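Local coordinates for protein phosphoribosylaminoimidazole-succinocarboxamide synthase (Pyrococcus horikoshii, PDB 3U55) that catalyses the ATP-dependent joining of L-aspartate to 5-amino-1-(5-phosphoribosyl)imidazole-4-carboxylate, giving SAICAR in de novo purine biosynthesis, at residues W47-L52 with I192-C197; G64-F69 with N183-L188; L83-L88 with K175-K180; P87-V92 with Y120-E125. All coordinates share one frame; numbering follows the deposited sequence.

Contacts 2, 3 and 4 reach the same antiparallel sheet. Contacts 3 and 4 share Pro87 and Leu88 on strand 84-93, which pairs with 169-180 in one and with 111-121 in the other. Their centres are about 9 Å apart, and a salt bridge from Glu177 to Lys122 joins them. Contact 2 lies about 10 Å from contact 3, centre to centre; strand 186-188 bonds to strand 169-180 through Val187 and Gly179. Contact 1 is about 18 to 19 Å from the others between centres, but a probable backbone hydrogen bond joins Thr196 O to Lys175 N of contact 3. Acetate and sulfate, probably from the crystallisation liquor, lie about 4 and 5 Å from the Tyr120 side chain.

Contact 1 of 4, residues W47-L52 with I192-C197; sequences WLNAQL and ISPDTC
Asn49 reaches from its helix into the loop and packs tightly against Ser193 and Pro194. A chi1 of -69° puts the Asn49 amide beside the backbone N, where OD1 lies over Ser193 and Pro194 and ND2 points to Asp195. Asn49 OD1 sits 3.5 Å from CD of Pro194 and 3.6 Å from CB of Ser193. It is buried, with no polar partner in the model. Asn49 ND2 lies 3.3 Å from CG of Asp195. The amide and carboxylate planes are 64° apart, and the N-H groups are poorly aimed at the oxygens, so this is a polar approach without a hydrogen bond. The carboxylate is held by Lys45 and Tyr224 instead. Leu52 adds an apolar touch, its CD1 3.6 Å from CD of Pro194. The loop has an ST turn, in which Ser193 OG accepts from Asp195 N at 3.1 Å; that hydroxyl also bonds to Glu191. Asp195 is the side partly open to solvent. Ile192, at the other end, is looser but buried, its side chain leading away from 47-52. Helix 220-232 packs through Tyr224 on Asn49 and Pro194, Phe27 of strand 22-27 touches Asn49, and Ile192 rests on Phe56, Phe57 and Leu60 further along helix 45-62.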
loop_
_atom_site.group_PDB
_atom_site.type_symbol
_atom_site.label_atom_id
_atom_site.label_comp_id
_atom_site.label_asym_id
_atom_site.label_seq_id
_atom_site.Cartn_x
_atom_site.Cartn_y
_atom_site.Cartn_z
ATOM N N TRP A 47 26.431 16.274 -13.472
ATOM C CA TRP A 47 27.520 15.473 -14.022
ATOM C C TRP A 47 27.704 14.170 -13.252
ATOM O O TRP A 47 27.776 13.097 -13.852
ATOM C CB TRP A 47 28.827 16.273 -14.053
ATOM C CG TRP A 47 29.929 15.606 -14.829
ATOM C CD1 TRP A 47 30.209 15.765 -16.161
ATOM C CD2 TRP A 47 30.900 14.683 -14.323
ATOM N NE1 TRP A 47 31.291 14.996 -16.515
ATOM C CE2 TRP A 47 31.734 14.319 -15.407
ATOM C CE3 TRP A 47 31.145 14.123 -13.060
ATOM C CZ2 TRP A 47 32.795 13.422 -15.266
ATOM C CZ3 TRP A 47 32.201 13.232 -12.921
ATOM C CH2 TRP A 47 33.015 12.892 -14.020
ATOM N N LEU A 48 27.755 14.270 -11.926
ATOM C CA LEU A 48 27.900 13.098 -11.066
ATOM C C LEU A 48 26.759 12.097 -11.234
ATOM O O LEU A 48 27.005 10.905 -11.418
ATOM C CB LEU A 48 28.048 13.519 -9.600
ATOM C CG LEU A 48 29.373 14.230 -9.292
ATOM C CD1 LEU A 48 29.259 15.065 -8.015
ATOM C CD2 LEU A 48 30.538 13.236 -9.217
ATOM N N ASN A 49 25.521 12.580 -11.184
ATOM C CA ASN A 49 24.357 11.702 -11.354
ATOM C C ASN A 49 24.311 11.033 -12.731
ATOM O O ASN A 49 23.966 9.850 -12.836
ATOM C CB ASN A 49 23.050 12.445 -11.054
ATOM C CG ASN A 49 22.898 12.796 -9.580
ATOM O OD1 ASN A 49 23.628 12.290 -8.732
ATOM N ND2 ASN A 49 21.955 13.678 -9.276
ATOM N N ALA A 50 24.680 11.782 -13.771
ATOM C CA ALA A 50 24.764 11.234 -15.128
ATOM C C ALA A 50 25.808 10.116 -15.210
ATOM O O ALA A 50 25.512 9.021 -15.702
ATOM C CB ALA A 50 25.071 12.331 -16.137
ATOM N N GLN A 51 27.012 10.399 -14.711
ATOM C CA GLN A 51 28.132 9.456 -14.747
ATOM C C GLN A 51 27.836 8.185 -13.955
ATOM O O GLN A 51 28.106 7.071 -14.421
ATOM C CB GLN A 51 29.417 10.105 -14.216
ATOM C CG GLN A 51 29.971 11.233 -15.073
ATOM C CD GLN A 51 30.380 10.787 -16.464
ATOM O OE1 GLN A 51 31.147 9.841 -16.629
ATOM N NE2 GLN A 51 29.874 11.479 -17.473
ATOM N N LEU A 52 27.282 8.361 -12.759
ATOM C CA LEU A 52 26.930 7.221 -11.912
ATOM C C LEU A 52 25.793 6.377 -12.506
ATOM O O LEU A 52 25.809 5.146 -12.401
ATOM C CB LEU A 52 26.612 7.684 -10.490
ATOM C CG LEU A 52 27.833 8.184 -9.713
ATOM C CD1 LEU A 52 27.412 8.963 -8.479
ATOM C CD2 LEU A 52 28.773 7.036 -9.339
ATOM N N ILE A 192 19.768 5.984 -11.969
ATOM C CA ILE A 192 20.238 5.317 -10.755
ATOM C C ILE A 192 21.406 6.142 -10.235
ATOM O O ILE A 192 22.482 6.153 -10.837
ATOM C CB ILE A 192 20.680 3.845 -10.994
ATOM C CG1 ILE A 192 19.555 3.021 -11.625
ATOM C CG2 ILE A 192 21.134 3.200 -9.678
ATOM C CD1 ILE A 192 19.975 1.623 -12.045
ATOM N N SER A 193 21.179 6.843 -9.127
ATOM C CA SER A 193 22.131 7.828 -8.625
ATOM C C SER A 193 21.930 8.064 -7.130
ATOM O O SER A 193 20.969 7.560 -6.541
ATOM C CB SER A 193 21.941 9.155 -9.371
ATOM O OG SER A 193 20.765 9.804 -8.924
ATOM N N PRO A 194 22.826 8.856 -6.507
ATOM C CA PRO A 194 22.624 9.227 -5.107
ATOM C C PRO A 194 21.358 10.065 -4.870
ATOM O O PRO A 194 20.977 10.281 -3.718
ATOM C CB PRO A 194 23.880 10.039 -4.782
ATOM C CG PRO A 194 24.907 9.545 -5.749
ATOM C CD PRO A 194 24.139 9.306 -7.004
ATOM N N ASP A 195 20.730 10.540 -5.946
ATOM C CA ASP A 195 19.403 11.171 -5.869
ATOM C C ASP A 195 18.275 10.152 -5.642
ATOM O O ASP A 195 17.281 10.460 -4.979
ATOM C CB ASP A 195 19.096 11.964 -7.152
ATOM C CG ASP A 195 19.493 13.439 -7.061
ATOM O OD1 ASP A 195 18.913 14.252 -7.812
ATOM O OD2 ASP A 195 20.369 13.791 -6.247
ATOM N N THR A 196 18.429 8.954 -6.203
ATOM C CA THR A 196 17.361 7.948 -6.194
ATOM C C THR A 196 17.640 6.733 -5.297
ATOM O O THR A 196 16.808 5.832 -5.179
ATOM C CB THR A 196 17.040 7.466 -7.621
ATOM O OG1 THR A 196 18.224 6.936 -8.230
ATOM C CG2 THR A 196 16.488 8.617 -8.464
ATOM N N CYS A 197 18.810 6.720 -4.666
ATOM C CA CYS A 197 19.214 5.620 -3.794
ATOM C C CYS A 197 19.611 6.184 -2.443
ATOM O O CYS A 197 20.067 7.326 -2.353
ATOM C CB CYS A 197 20.432 4.895 -4.359
ATOM S SG CYS A 197 20.318 4.240 -6.032
#

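Contact 2 of 4, residues G64-F69 with N183-L188; sequences GIKTHF and NGDIVL
Val187 holds CG1 anti to its backbone N (chi1 178°), which sets this methyl against the backbone of 64-69, 3.3 Å from C of Thr67. Lys66 has CG anti to the carbonyl carbon and turns only at its last torsion (chi4 74°). Its chain runs out obliquely across Asp185. Lys66 CE comes 3.6 Å from Asp185 OD1. Lys66 NZ is 3.9 Å from Asp185 OD1, a long salt bridge on the exposed side.

The firm bonds are between backbones. Leu188 N donates to Lys66 O at 2.9 Å in a nearly straight bond. His68 N donates to Leu188 O at 2.7 Å, a short but bent bond. Together they make a single beta bridge between Thr67 and Leu188, and the segments then part, their directions being 82° apart. Lys66 O is gripped twice, since water 1 donates to it at 2.8 Å and also to Ile186 O at 2.9 Å. Thr67 OG1 accepts from Phe69 N in an ST turn just before strand 69-72.

The contact ties the linker between helix 45-62 and strand 69-72 to strand 186-188, which lies in a different sheet from 69-72. Gly64 closes that helix in a Schellman motif. Phe57 meets the His68 ring, Leu60 touches Ile65 and Leu188, and helix 143-165 packs on Ile186.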
loop_
_atom_site.group_PDB
_atom_site.type_symbol
_atom_site.label_atom_id
_atom_site.label_comp_id
_atom_site.label_asym_id
_atom_site.label_seq_id
_atom_site.Cartn_x
_atom_site.Cartn_y
_atom_site.Cartn_z
ATOM N N GLY A 64 22.371 -8.919 -17.521
ATOM C CA GLY A 64 21.149 -9.311 -18.232
ATOM C C GLY A 64 19.884 -8.518 -17.930
ATOM O O GLY A 64 18.780 -8.957 -18.270
ATOM N N ILE A 65 20.036 -7.352 -17.304
ATOM C CA ILE A 65 18.905 -6.446 -17.067
ATOM C C ILE A 65 18.733 -5.523 -18.264
ATOM O O ILE A 65 19.681 -4.844 -18.662
ATOM C CB ILE A 65 19.101 -5.577 -15.780
ATOM C CG1 ILE A 65 19.345 -6.453 -14.544
ATOM C CG2 ILE A 65 17.906 -4.629 -15.565
ATOM C CD1 ILE A 65 18.192 -7.382 -14.197
ATOM N N LYS A 66 17.530 -5.500 -18.840
ATOM C CA LYS A 66 17.219 -4.559 -19.915
ATOM C C LYS A 66 17.016 -3.159 -19.359
ATOM O O LYS A 66 16.152 -2.952 -18.509
ATOM C CB LYS A 66 15.960 -4.987 -20.677
ATOM C CG LYS A 66 16.161 -6.136 -21.633
ATOM C CD LYS A 66 14.967 -6.267 -22.582
ATOM C CE LYS A 66 14.933 -7.642 -23.218
ATOM N NZ LYS A 66 14.480 -8.660 -22.232
ATOM N N THR A 67 17.814 -2.205 -19.838
ATOM C CA THR A 67 17.686 -0.809 -19.419
ATOM C C THR A 67 17.503 0.095 -20.629
ATOM O O THR A 67 17.770 -0.314 -21.768
ATOM C CB THR A 67 18.904 -0.297 -18.618
ATOM O OG1 THR A 67 19.975 0.036 -19.512
ATOM C CG2 THR A 67 19.381 -1.315 -17.580
ATOM N N HIS A 68 17.064 1.324 -20.384
ATOM C CA HIS A 68 16.854 2.274 -21.472
ATOM C C HIS A 68 18.153 2.928 -21.973
ATOM O O HIS A 68 18.123 3.726 -22.907
ATOM C CB HIS A 68 15.761 3.302 -21.122
ATOM C CG HIS A 68 16.159 4.327 -20.099
ATOM N ND1 HIS A 68 15.469 5.512 -19.940
ATOM C CD2 HIS A 68 17.153 4.345 -19.179
ATOM C CE1 HIS A 68 16.024 6.215 -18.968
ATOM N NE2 HIS A 68 17.049 5.531 -18.492
ATOM N N PHE A 69 19.284 2.576 -21.364
ATOM C CA PHE A 69 20.560 3.194 -21.718
ATOM C C PHE A 69 21.031 2.807 -23.123
ATOM O O PHE A 69 21.167 1.626 -23.431
ATOM C CB PHE A 69 21.649 2.867 -20.687
ATOM C CG PHE A 69 23.009 3.424 -21.046
ATOM C CD1 PHE A 69 23.233 4.802 -21.049
ATOM C CD2 PHE A 69 24.056 2.574 -21.393
ATOM C CE1 PHE A 69 24.486 5.326 -21.389
ATOM C CE2 PHE A 69 25.314 3.086 -21.735
ATOM C CZ PHE A 69 25.528 4.465 -21.731
ATOM N N ASN A 183 8.722 -4.335 -28.353
ATOM C CA ASN A 183 8.535 -5.788 -28.275
ATOM C C ASN A 183 7.640 -6.245 -27.117
ATOM O O ASN A 183 7.375 -7.442 -26.967
ATOM C CB ASN A 183 9.892 -6.492 -28.157
ATOM C CG ASN A 183 10.678 -6.470 -29.452
ATOM O OD1 ASN A 183 10.106 -6.521 -30.541
ATOM N ND2 ASN A 183 12.000 -6.395 -29.339
ATOM N N GLY A 184 7.201 -5.298 -26.292
ATOM C CA GLY A 184 6.410 -5.616 -25.103
ATOM C C GLY A 184 7.240 -6.015 -23.891
ATOM O O GLY A 184 6.679 -6.428 -22.867
ATOM N N ASP A 185 8.568 -5.885 -23.992
ATOM C CA ASP A 185 9.464 -6.213 -22.878
ATOM C C ASP A 185 9.526 -5.064 -21.874
ATOM O O ASP A 185 9.446 -3.894 -22.247
ATOM C CB ASP A 185 10.886 -6.517 -23.369
ATOM C CG ASP A 185 10.971 -7.803 -24.175
ATOM O OD1 ASP A 185 11.850 -7.885 -25.051
ATOM O OD2 ASP A 185 10.178 -8.732 -23.932
ATOM N N ILE A 186 9.705 -5.413 -20.606
ATOM C CA ILE A 186 9.767 -4.426 -19.536
ATOM C C ILE A 186 11.212 -3.975 -19.330
ATOM O O ILE A 186 12.112 -4.789 -19.085
ATOM C CB ILE A 186 9.126 -4.977 -18.242
ATOM C CG1 ILE A 186 7.646 -5.296 -18.506
ATOM C CG2 ILE A 186 9.285 -3.978 -17.074
ATOM C CD1 ILE A 186 6.953 -6.064 -17.399
ATOM N N VAL A 187 11.405 -2.667 -19.430
ATOM C CA VAL A 187 12.726 -2.054 -19.495
ATOM C C VAL A 187 12.914 -1.042 -18.358
ATOM O O VAL A 187 12.052 -0.195 -18.123
ATOM C CB VAL A 187 12.916 -1.352 -20.866
ATOM C CG1 VAL A 187 14.268 -0.666 -20.954
ATOM C CG2 VAL A 187 12.746 -2.361 -22.015
ATOM N N LEU A 188 14.046 -1.151 -17.667
ATOM C CA LEU A 188 14.412 -0.224 -16.596
ATOM C C LEU A 188 14.741 1.150 -17.177
ATOM O O LEU A 188 15.548 1.260 -18.110
ATOM C CB LEU A 188 15.608 -0.768 -15.812
ATOM C CG LEU A 188 16.051 0.067 -14.615
ATOM C CD1 LEU A 188 14.896 0.203 -13.645
ATOM C CD2 LEU A 188 17.264 -0.551 -13.936
HETATM O O HOH W 1 14.324 -4.681 -17.269
#

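Contact 3 of 4, residues L83-L88 with K175-K180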
loop_
_atom_site.group_PDB
_atom_site.type_symbol
_atom_site.label_atom_id
_atom_site.label_comp_id
_atom_site.label_asym_id
_atom_site.label_seq_id
_atom_site.Cartn_x
_atom_site.Cartn_y
_atom_site.Cartn_z
ATOM N N LEU A 83 10.213 4.715 -24.394
ATOM C CA LEU A 83 9.367 3.642 -23.858
ATOM C C LEU A 83 7.972 4.156 -23.555
ATOM O O LEU A 83 7.780 5.350 -23.340
ATOM C CB LEU A 83 9.969 3.082 -22.563
ATOM C CG LEU A 83 11.401 2.539 -22.556
ATOM C CD1 LEU A 83 11.870 2.357 -21.114
ATOM C CD2 LEU A 83 11.521 1.234 -23.329
ATOM N N ASP A 84 7.001 3.247 -23.545
ATOM C CA ASP A 84 5.699 3.518 -22.962
ATOM C C ASP A 84 5.864 3.322 -21.458
ATOM O O ASP A 84 5.970 2.191 -20.980
ATOM C CB ASP A 84 4.639 2.562 -23.520
ATOM C CG ASP A 84 4.217 2.915 -24.944
ATOM O OD1 ASP A 84 4.400 4.080 -25.364
ATOM O OD2 ASP A 84 3.695 2.023 -25.642
ATOM N N MET A 85 5.908 4.431 -20.728
ATOM C CA MET A 85 6.262 4.398 -19.313
ATOM C C MET A 85 5.125 3.915 -18.431
ATOM O O MET A 85 3.973 4.291 -18.628
ATOM C CB MET A 85 6.746 5.777 -18.844
ATOM C CG MET A 85 8.099 6.217 -19.420
ATOM S SD MET A 85 9.511 5.174 -18.964
ATOM C CE MET A 85 9.570 5.476 -17.189
ATOM N N TYR A 86 5.450 3.077 -17.450
ATOM C CA TYR A 86 4.493 2.760 -16.390
ATOM C C TYR A 86 4.425 3.940 -15.424
ATOM O O TYR A 86 5.464 4.525 -15.094
ATOM C CB TYR A 86 4.916 1.513 -15.611
ATOM C CG TYR A 86 4.816 0.222 -16.386
ATOM C CD1 TYR A 86 3.581 -0.394 -16.595
ATOM C CD2 TYR A 86 5.957 -0.386 -16.908
ATOM C CE1 TYR A 86 3.480 -1.582 -17.304
ATOM C CE2 TYR A 86 5.870 -1.576 -17.622
ATOM C CZ TYR A 86 4.633 -2.171 -17.812
ATOM O OH TYR A 86 4.547 -3.356 -18.514
ATOM N N PRO A 87 3.210 4.276 -14.944
ATOM C CA PRO A 87 3.058 5.358 -13.974
ATOM C C PRO A 87 3.415 4.872 -12.563
ATOM O O PRO A 87 2.614 5.014 -11.640
ATOM C CB PRO A 87 1.567 5.710 -14.073
ATOM C CG PRO A 87 0.908 4.457 -14.487
ATOM C CD PRO A 87 1.913 3.676 -15.319
ATOM N N LEU A 88 4.611 4.302 -12.418
ATOM C CA LEU A 88 5.042 3.706 -11.153
ATOM C C LEU A 88 6.392 4.211 -10.693
ATOM O O LEU A 88 7.270 4.497 -11.505
ATOM C CB LEU A 88 5.135 2.177 -11.265
ATOM C CG LEU A 88 3.907 1.348 -11.647
ATOM C CD1 LEU A 88 4.323 -0.109 -11.907
ATOM C CD2 LEU A 88 2.823 1.432 -10.571
ATOM N N LYS A 175 14.986 3.688 -5.751
ATOM C CA LYS A 175 13.739 3.865 -6.485
ATOM C C LYS A 175 13.972 3.662 -7.978
ATOM O O LYS A 175 14.889 4.259 -8.558
ATOM C CB LYS A 175 13.179 5.261 -6.219
ATOM C CG LYS A 175 11.785 5.500 -6.780
ATOM N N LEU A 176 13.145 2.813 -8.584
ATOM C CA LEU A 176 13.204 2.559 -10.023
ATOM C C LEU A 176 11.931 2.976 -10.746
ATOM O O LEU A 176 10.847 3.028 -10.157
ATOM C CB LEU A 176 13.443 1.073 -10.306
ATOM C CG LEU A 176 14.681 0.368 -9.741
ATOM C CD1 LEU A 176 14.645 -1.104 -10.143
ATOM C CD2 LEU A 176 15.995 1.018 -10.173
ATOM N N GLU A 177 12.075 3.257 -12.036
ATOM C CA GLU A 177 10.929 3.401 -12.931
ATOM C C GLU A 177 11.149 2.470 -14.116
ATOM O O GLU A 177 12.279 2.099 -14.416
ATOM C CB GLU A 177 10.765 4.855 -13.387
ATOM C CG GLU A 177 10.624 5.847 -12.229
ATOM C CD GLU A 177 10.158 7.229 -12.668
ATOM O OE1 GLU A 177 9.790 7.404 -13.849
ATOM O OE2 GLU A 177 10.149 8.139 -11.817
ATOM N N PHE A 178 10.057 2.085 -14.766
ATOM C CA PHE A 178 10.077 1.126 -15.859
ATOM C C PHE A 178 9.139 1.583 -16.959
ATOM O O PHE A 178 8.190 2.337 -16.716
ATOM C CB PHE A 178 9.580 -0.239 -15.388
ATOM C CG PHE A 178 10.492 -0.930 -14.405
ATOM C CD1 PHE A 178 11.466 -1.818 -14.848
ATOM C CD2 PHE A 178 10.346 -0.712 -13.037
ATOM C CE1 PHE A 178 12.299 -2.472 -13.944
ATOM C CE2 PHE A 178 11.171 -1.360 -12.122
ATOM C CZ PHE A 178 12.149 -2.245 -12.580
ATOM N N GLY A 179 9.396 1.089 -18.161
ATOM C CA GLY A 179 8.494 1.279 -19.286
ATOM C C GLY A 179 8.530 0.040 -20.158
ATOM O O GLY A 179 9.326 -0.878 -19.926
ATOM N N LYS A 180 7.673 0.025 -21.169
ATOM C CA LYS A 180 7.570 -1.094 -22.083
ATOM C C LYS A 180 8.089 -0.686 -23.465
ATOM O O LYS A 180 7.749 0.391 -23.971
ATOM C CB LYS A 180 6.113 -1.551 -22.149
ATOM C CG LYS A 180 5.942 -3.011 -22.493
ATOM C CD LYS A 180 4.754 -3.637 -21.766
ATOM C CE LYS A 180 3.431 -3.232 -22.370
ATOM N NZ LYS A 180 2.312 -4.075 -21.837
HETATM O O HOH W 2 7.613 3.278 -13.868
HETATM O O HOH W 3 7.018 6.749 -15.228
#
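The carbonyl O of Tyr86 is gripped by two waters that lead across to Glu177 and Phe178. Water 3 donates to Tyr86 O at 2.7 Å and also to Glu177 OE1. Water 2 accepts from Phe178 N at 2.9 Å and donates to Tyr86 O and Leu88 O, though it has more acceptors in reach than protons, so not all can be served at once. These waters fill in where the strands separate at the inverse gamma turn centred on Pro87.

Before the turn the pairing is direct and antiparallel. Asp84 and Lys180 form a hydrogen-bonded pair, with Lys180 N 2.8 Å from Asp84 O. Tyr86 N donates to Phe178 O at 2.9 Å. Between them, Met85 and Gly179 form a non-hydrogen-bonded pair, CA of Met85 3.8 Å from CA of Gly179. A side chain at Gly179 would run into Leu83 and Met85. Met85 is bent at chi2 and chi3, which brings CE to 3.5 Å from Phe178 O.

The Tyr86 ring turns its edge to the Phe178 carbonyl, and its OH lies 3.3 Å from CD of Lys180. The hydroxyl bonds to Glu145, which also forms a salt bridge with Lys180 NZ. An alanine at Tyr86 would probably deprive Glu145 of this hydroxyl partner and open a gap beside Phe178 and Lys180. Two partners on Glu145 OE2 would probably favour its charged form. The bonds tie the strand pair to helix 143-165.

Contact 4 of 4, residues P87-V92 with Y120-E125; sequences PLEVVV and YYKNDE
Tyr120, Glu89 and Lys122 carry this contact. Glu89 and Tyr120 face each other as a hydrogen-bonded pair, with their CB atoms 4.1 Å apart. Glu89 N donates to Tyr120 O at 2.9 Å. Tyr120 N returns a bond to Glu89 O, also at 2.9 Å. The Tyr120 side chain meets Val91 obliquely, its CE2 3.7 Å from CG2 of Val91. Its hydroxyl bonds to Glu118.

This is the antiparallel pairing of strands 84-93 and 111-121 in the branched sheet, with strand 169-180 flanking 84-93 on its other edge. Lys122 extends it, its N donating to Pro87 O at 2.8 Å.

The Lys122 chain crosses Glu89 at about a right angle, CG to CG 3.6 Å. It then bends at chi3 (70°) and chi4 (79°), so that NZ curls back to the anti lone pair of Glu89 OE1 at 3.2 Å. The same NZ forms a salt bridge with Glu177. An alanine at Glu89 removes one of the two carboxylates at Lys122 NZ and would probably let the lysine chain swing more freely. Beyond Lys122, Asn123 ND2 donates to the Tyr121 hydroxyl, and Arg103 of the second subunit packs on Tyr121.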
loop_
_atom_site.group_PDB
_atom_site.type_symbol
_atom_site.label_atom_id
_atom_site.label_comp_id
_atom_site.label_asym_id
_atom_site.label_seq_id
_atom_site.Cartn_x
_atom_site.Cartn_y
_atom_site.Cartn_z
ATOM N N PRO A 87 3.210 4.276 -14.944
ATOM C CA PRO A 87 3.058 5.358 -13.974
ATOM C C PRO A 87 3.415 4.872 -12.563
ATOM O O PRO A 87 2.614 5.014 -11.640
ATOM C CB PRO A 87 1.567 5.710 -14.073
ATOM C CG PRO A 87 0.908 4.457 -14.487
ATOM C CD PRO A 87 1.913 3.676 -15.319
ATOM N N LEU A 88 4.611 4.302 -12.418
ATOM C CA LEU A 88 5.042 3.706 -11.153
ATOM C C LEU A 88 6.392 4.211 -10.693
ATOM O O LEU A 88 7.270 4.497 -11.505
ATOM C CB LEU A 88 5.135 2.177 -11.265
ATOM C CG LEU A 88 3.907 1.348 -11.647
ATOM C CD1 LEU A 88 4.323 -0.109 -11.907
ATOM C CD2 LEU A 88 2.823 1.432 -10.571
ATOM N N GLU A 89 6.545 4.302 -9.373
ATOM C CA GLU A 89 7.855 4.337 -8.748
ATOM C C GLU A 89 7.972 3.053 -7.928
ATOM O O GLU A 89 7.098 2.749 -7.120
ATOM C CB GLU A 89 8.015 5.587 -7.880
ATOM C CG GLU A 89 8.142 6.865 -8.716
ATOM C CD GLU A 89 8.102 8.144 -7.889
ATOM O OE1 GLU A 89 8.074 9.232 -8.504
ATOM O OE2 GLU A 89 8.096 8.068 -6.639
ATOM N N VAL A 90 9.026 2.287 -8.183
ATOM C CA VAL A 90 9.207 0.984 -7.541
ATOM C C VAL A 90 10.361 1.120 -6.566
ATOM O O VAL A 90 11.494 1.388 -6.967
ATOM C CB VAL A 90 9.480 -0.127 -8.577
ATOM C CG1 VAL A 90 9.616 -1.502 -7.903
ATOM C CG2 VAL A 90 8.365 -0.163 -9.623
ATOM N N VAL A 91 10.062 0.959 -5.283
ATOM C CA VAL A 91 11.067 1.161 -4.246
ATOM C C VAL A 91 11.469 -0.185 -3.617
ATOM O O VAL A 91 10.611 -0.930 -3.143
ATOM C CB VAL A 91 10.549 2.149 -3.168
ATOM C CG1 VAL A 91 11.592 2.354 -2.088
ATOM C CG2 VAL A 91 10.136 3.495 -3.814
ATOM N N VAL A 92 12.765 -0.489 -3.623
ATOM C CA VAL A 92 13.282 -1.691 -2.961
ATOM C C VAL A 92 14.039 -1.253 -1.714
ATOM O O VAL A 92 14.850 -0.344 -1.783
ATOM C CB VAL A 92 14.207 -2.532 -3.889
ATOM C CG1 VAL A 92 14.660 -3.824 -3.193
ATOM C CG2 VAL A 92 13.497 -2.900 -5.175
ATOM N N TYR A 120 4.492 2.678 -5.943
ATOM C CA TYR A 120 3.879 3.994 -5.802
ATOM C C TYR A 120 3.307 4.426 -7.134
ATOM O O TYR A 120 3.939 4.277 -8.176
ATOM C CB TYR A 120 4.873 5.036 -5.282
ATOM C CG TYR A 120 5.304 4.760 -3.868
ATOM C CD1 TYR A 120 4.615 5.316 -2.789
ATOM C CD2 TYR A 120 6.386 3.915 -3.603
ATOM C CE1 TYR A 120 4.986 5.046 -1.483
ATOM C CE2 TYR A 120 6.772 3.641 -2.299
ATOM C CZ TYR A 120 6.069 4.214 -1.244
ATOM O OH TYR A 120 6.438 3.942 0.048
ATOM N N TYR A 121 2.085 4.925 -7.085
ATOM C CA TYR A 121 1.412 5.425 -8.276
ATOM C C TYR A 121 1.880 6.851 -8.566
ATOM O O TYR A 121 1.679 7.746 -7.750
ATOM C CB TYR A 121 -0.100 5.361 -8.055
ATOM C CG TYR A 121 -0.945 6.045 -9.107
ATOM C CD1 TYR A 121 -0.623 5.962 -10.462
ATOM C CD2 TYR A 121 -2.090 6.750 -8.742
ATOM C CE1 TYR A 121 -1.419 6.593 -11.435
ATOM C CE2 TYR A 121 -2.887 7.374 -9.701
ATOM C CZ TYR A 121 -2.543 7.296 -11.036
ATOM O OH TYR A 121 -3.347 7.921 -11.972
ATOM N N LYS A 122 2.511 7.059 -9.723
ATOM C CA LYS A 122 2.985 8.394 -10.104
ATOM C C LYS A 122 1.803 9.272 -10.497
ATOM O O LYS A 122 1.195 9.077 -11.549
ATOM C CB LYS A 122 4.005 8.324 -11.243
ATOM C CG LYS A 122 5.383 7.843 -10.825
ATOM C CD LYS A 122 6.347 7.773 -12.016
ATOM C CE LYS A 122 6.740 9.155 -12.535
ATOM N NZ LYS A 122 7.781 9.788 -11.682
ATOM N N ASN A 123 1.470 10.216 -9.622
ATOM C CA ASN A 123 0.319 11.100 -9.791
ATOM C C ASN A 123 0.499 12.287 -8.860
ATOM O O ASN A 123 0.357 12.148 -7.652
ATOM C CB ASN A 123 -0.990 10.354 -9.471
ATOM C CG ASN A 123 -2.236 11.204 -9.707
ATOM O OD1 ASN A 123 -2.392 12.279 -9.129
ATOM N ND2 ASN A 123 -3.134 10.710 -10.545
ATOM N N ASP A 124 0.818 13.451 -9.429
ATOM C CA ASP A 124 1.123 14.651 -8.638
ATOM C C ASP A 124 -0.050 15.110 -7.775
ATOM O O ASP A 124 0.139 15.482 -6.611
ATOM C CB ASP A 124 1.576 15.804 -9.546
ATOM C CG ASP A 124 2.977 15.605 -10.098
ATOM O OD1 ASP A 124 3.816 14.979 -9.415
ATOM O OD2 ASP A 124 3.243 16.095 -11.216
ATOM N N GLU A 125 -1.250 15.072 -8.353
ATOM C CA GLU A 125 -2.479 15.484 -7.676
ATOM C C GLU A 125 -2.777 14.652 -6.430
ATOM O O GLU A 125 -3.317 15.167 -5.450
ATOM C CB GLU A 125 -3.669 15.426 -8.643
ATOM C CG GLU A 125 -3.778 16.630 -9.573
#